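Local atomic coordinates of protein of unknown function with a Fic domain (Bacteroides thetaiotaomicron VPI-5482, PDB entry 3CUC), a protein that is of unknown function but carries a Fic domain, a predominantly helical fold of the Fic/DOC family. Residues 81-86 with 97-102. Sequence-based numbering, arbitrary orientation.
Sequences LEMIKQ and ESFIRE
Two consecutive helices of this mostly helical Fic protein, 68-89 and 97-107, form an antiparallel hairpin whose arms meet through Met83 (selenomethionine), Ile84, Phe99 and Glu102. The short segments run at 160° to each other with their axes 11.4 Å apart, a wide spacing that long side chains have to bridge. Phe99 suits this place because its large, rigid, apolar ring spans the gap and offers an edge to Ile84: with CG anti to the backbone N (chi1 175°), the side chain leaves its helix obliquely but the ring leans across to helix 68-89. Ile84 answers at that edge, its CG2 methyl lying near the ring plane 3.8 Å from Phe99 CZ, the two side chains crossing at about a right angle. Beta-branching suits it here, since CG2 sits close to the helix backbone where it can meet the ring, while the other branch leads away from helix 97-107. Met83 supplies the flexible reach. Its chain passes Phe99 in the opposite direction and bends at the last torsion (chi3 57°), bringing CE to 3.8 Å from Phe99 CE1, obliquely to the ring. The same methyl rests 3.9 Å from Glu102 CG, so the aliphatic part of the glutamate extends the apolar surface at the partly exposed margin. The hairpin lies against two further helices: Ile84 also touches Leu205 and Asn208 of helix 199-213, while Ile100, pointing away from helix 68-89, packs against Met160 and Val164 of helix 156-173. No hydrogen bond links the two segments. Glu102 OE1 makes a salt bridge to Arg105 farther along its helix, and on the first arm Lys85 NZ bridges to Glu82 OE2 at 2.9 Å, meeting the syn side of the carboxylate somewhat out of its plane.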
loop_
_atom_site.group_PDB
_atom_site.type_symbol
_atom_site.label_atom_id
_atom_site.label_comp_id
_atom_site.label_asym_id
_atom_site.label_seq_id
_atom_site.Cartn_x
_atom_site.Cartn_y
_atom_site.Cartn_z
ATOM N N LEU A 81 -6.469 -3.617 6.312
ATOM C CA LEU A 81 -5.791 -4.742 5.649
ATOM C C LEU A 81 -6.788 -5.870 5.381
ATOM O O LEU A 81 -6.883 -6.367 4.263
ATOM C CB LEU A 81 -4.608 -5.262 6.482
ATOM C CG LEU A 81 -3.933 -6.566 6.019
ATOM C CD1 LEU A 81 -3.421 -6.420 4.596
ATOM C CD2 LEU A 81 -2.801 -6.988 6.967
ATOM N N GLU A 82 -7.551 -6.245 6.399
ATOM C CA GLU A 82 -8.607 -7.241 6.232
ATOM C C GLU A 82 -9.563 -6.873 5.095
ATOM O O GLU A 82 -9.946 -7.734 4.303
ATOM C CB GLU A 82 -9.381 -7.453 7.545
ATOM C CG GLU A 82 -8.688 -8.395 8.526
ATOM C CD GLU A 82 -8.271 -9.710 7.879
ATOM O OE1 GLU A 82 -9.085 -10.292 7.123
ATOM O OE2 GLU A 82 -7.128 -10.154 8.117
HETATM N N MSE A 83 -9.926 -5.594 5.013
HETATM C CA MSE A 83 -10.801 -5.108 3.952
HETATM C C MSE A 83 -10.207 -5.351 2.575
HETATM O O MSE A 83 -10.890 -5.884 1.713
HETATM C CB MSE A 83 -11.121 -3.618 4.125
HETATM C CG MSE A 83 -12.212 -3.342 5.143
HETATM SE SE MSE A 83 -12.387 -1.465 5.477
HETATM C CE MSE A 83 -12.717 -0.828 3.658
ATOM N N ILE A 84 -8.951 -4.972 2.355
ATOM C CA ILE A 84 -8.375 -5.130 1.017
ATOM C C ILE A 84 -8.209 -6.604 0.652
ATOM O O ILE A 84 -8.352 -6.960 -0.514
ATOM C CB ILE A 84 -7.037 -4.370 0.804
ATOM C CG1 ILE A 84 -5.945 -4.884 1.742
ATOM C CG2 ILE A 84 -7.240 -2.859 0.968
ATOM C CD1 ILE A 84 -4.547 -4.664 1.207
ATOM N N LYS A 85 -7.930 -7.454 1.638
ATOM C CA LYS A 85 -7.831 -8.890 1.391
ATOM C C LYS A 85 -9.156 -9.417 0.840
ATOM O O LYS A 85 -9.194 -10.077 -0.203
ATOM C CB LYS A 85 -7.446 -9.644 2.664
ATOM C CG LYS A 85 -5.962 -9.542 3.002
ATOM C CD LYS A 85 -5.677 -9.803 4.478
ATOM C CE LYS A 85 -5.705 -11.275 4.820
ATOM N NZ LYS A 85 -5.356 -11.487 6.244
ATOM N N GLN A 86 -10.243 -9.093 1.532
ATOM C CA GLN A 86 -11.575 -9.535 1.142
ATOM C C GLN A 86 -11.998 -8.961 -0.205
ATOM O O GLN A 86 -12.577 -9.669 -1.033
ATOM C CB GLN A 86 -12.582 -9.131 2.211
ATOM C CG GLN A 86 -13.972 -9.639 1.958
ATOM C CD GLN A 86 -14.876 -9.410 3.134
ATOM O OE1 GLN A 86 -15.756 -8.556 3.094
ATOM N NE2 GLN A 86 -14.656 -10.162 4.203
ATOM N N GLU A 97 -14.376 3.788 -6.308
ATOM C CA GLU A 97 -14.111 4.986 -5.514
ATOM C C GLU A 97 -14.687 4.824 -4.109
ATOM O O GLU A 97 -14.063 5.241 -3.140
ATOM C CB GLU A 97 -14.689 6.241 -6.176
ATOM C CG GLU A 97 -13.947 6.695 -7.420
ATOM C CD GLU A 97 -14.523 7.971 -8.004
ATOM O OE1 GLU A 97 -14.449 9.017 -7.324
ATOM O OE2 GLU A 97 -15.039 7.924 -9.144
ATOM N N SER A 98 -15.858 4.200 -3.995
ATOM C CA SER A 98 -16.503 4.032 -2.691
ATOM C C SER A 98 -15.710 3.125 -1.763
ATOM O O SER A 98 -15.687 3.356 -0.554
ATOM C CB SER A 98 -17.930 3.510 -2.842
ATOM O OG SER A 98 -18.009 2.542 -3.869
ATOM N N PHE A 99 -15.052 2.105 -2.314
ATOM C CA PHE A 99 -14.200 1.242 -1.496
ATOM C C PHE A 99 -13.017 2.027 -0.939
ATOM O O PHE A 99 -12.675 1.876 0.233
ATOM C CB PHE A 99 -13.692 0.024 -2.280
ATOM C CG PHE A 99 -12.713 -0.829 -1.503
ATOM C CD1 PHE A 99 -13.157 -1.639 -0.463
ATOM C CD2 PHE A 99 -11.350 -0.807 -1.800
ATOM C CE1 PHE A 99 -12.264 -2.417 0.264
ATOM C CE2 PHE A 99 -10.451 -1.578 -1.076
ATOM C CZ PHE A 99 -10.906 -2.388 -0.046
ATOM N N ILE A 100 -12.409 2.868 -1.775
ATOM C CA ILE A 100 -11.241 3.649 -1.371
ATOM C C ILE A 100 -11.626 4.653 -0.288
ATOM O O ILE A 100 -10.881 4.863 0.671
ATOM C CB ILE A 100 -10.603 4.388 -2.567
ATOM C CG1 ILE A 100 -10.086 3.389 -3.603
ATOM C CG2 ILE A 100 -9.444 5.256 -2.098
ATOM C CD1 ILE A 100 -9.675 4.024 -4.909
ATOM N N ARG A 101 -12.801 5.250 -0.446
ATOM C CA ARG A 101 -13.326 6.203 0.526
ATOM C C ARG A 101 -13.604 5.512 1.861
ATOM O O ARG A 101 -13.254 6.031 2.917
ATOM C CB ARG A 101 -14.597 6.871 -0.012
ATOM C CG ARG A 101 -14.382 7.699 -1.288
ATOM C CD ARG A 101 -15.680 7.906 -2.073
ATOM N NE ARG A 101 -16.439 9.015 -1.510
ATOM C CZ ARG A 101 -16.279 10.294 -1.844
ATOM N NH1 ARG A 101 -15.398 10.652 -2.768
ATOM N NH2 ARG A 101 -17.013 11.226 -1.252
ATOM N N GLU A 102 -14.218 4.335 1.807
ATOM C CA GLU A 102 -14.475 3.545 3.009
ATOM C C GLU A 102 -13.164 3.138 3.688
ATOM O O GLU A 102 -13.092 3.022 4.912
ATOM C CB GLU A 102 -15.299 2.296 2.664
ATOM C CG GLU A 102 -15.782 1.493 3.874
ATOM C CD GLU A 102 -16.730 2.281 4.765
ATOM O OE1 GLU A 102 -17.799 2.695 4.273
ATOM O OE2 GLU A 102 -16.413 2.488 5.958
#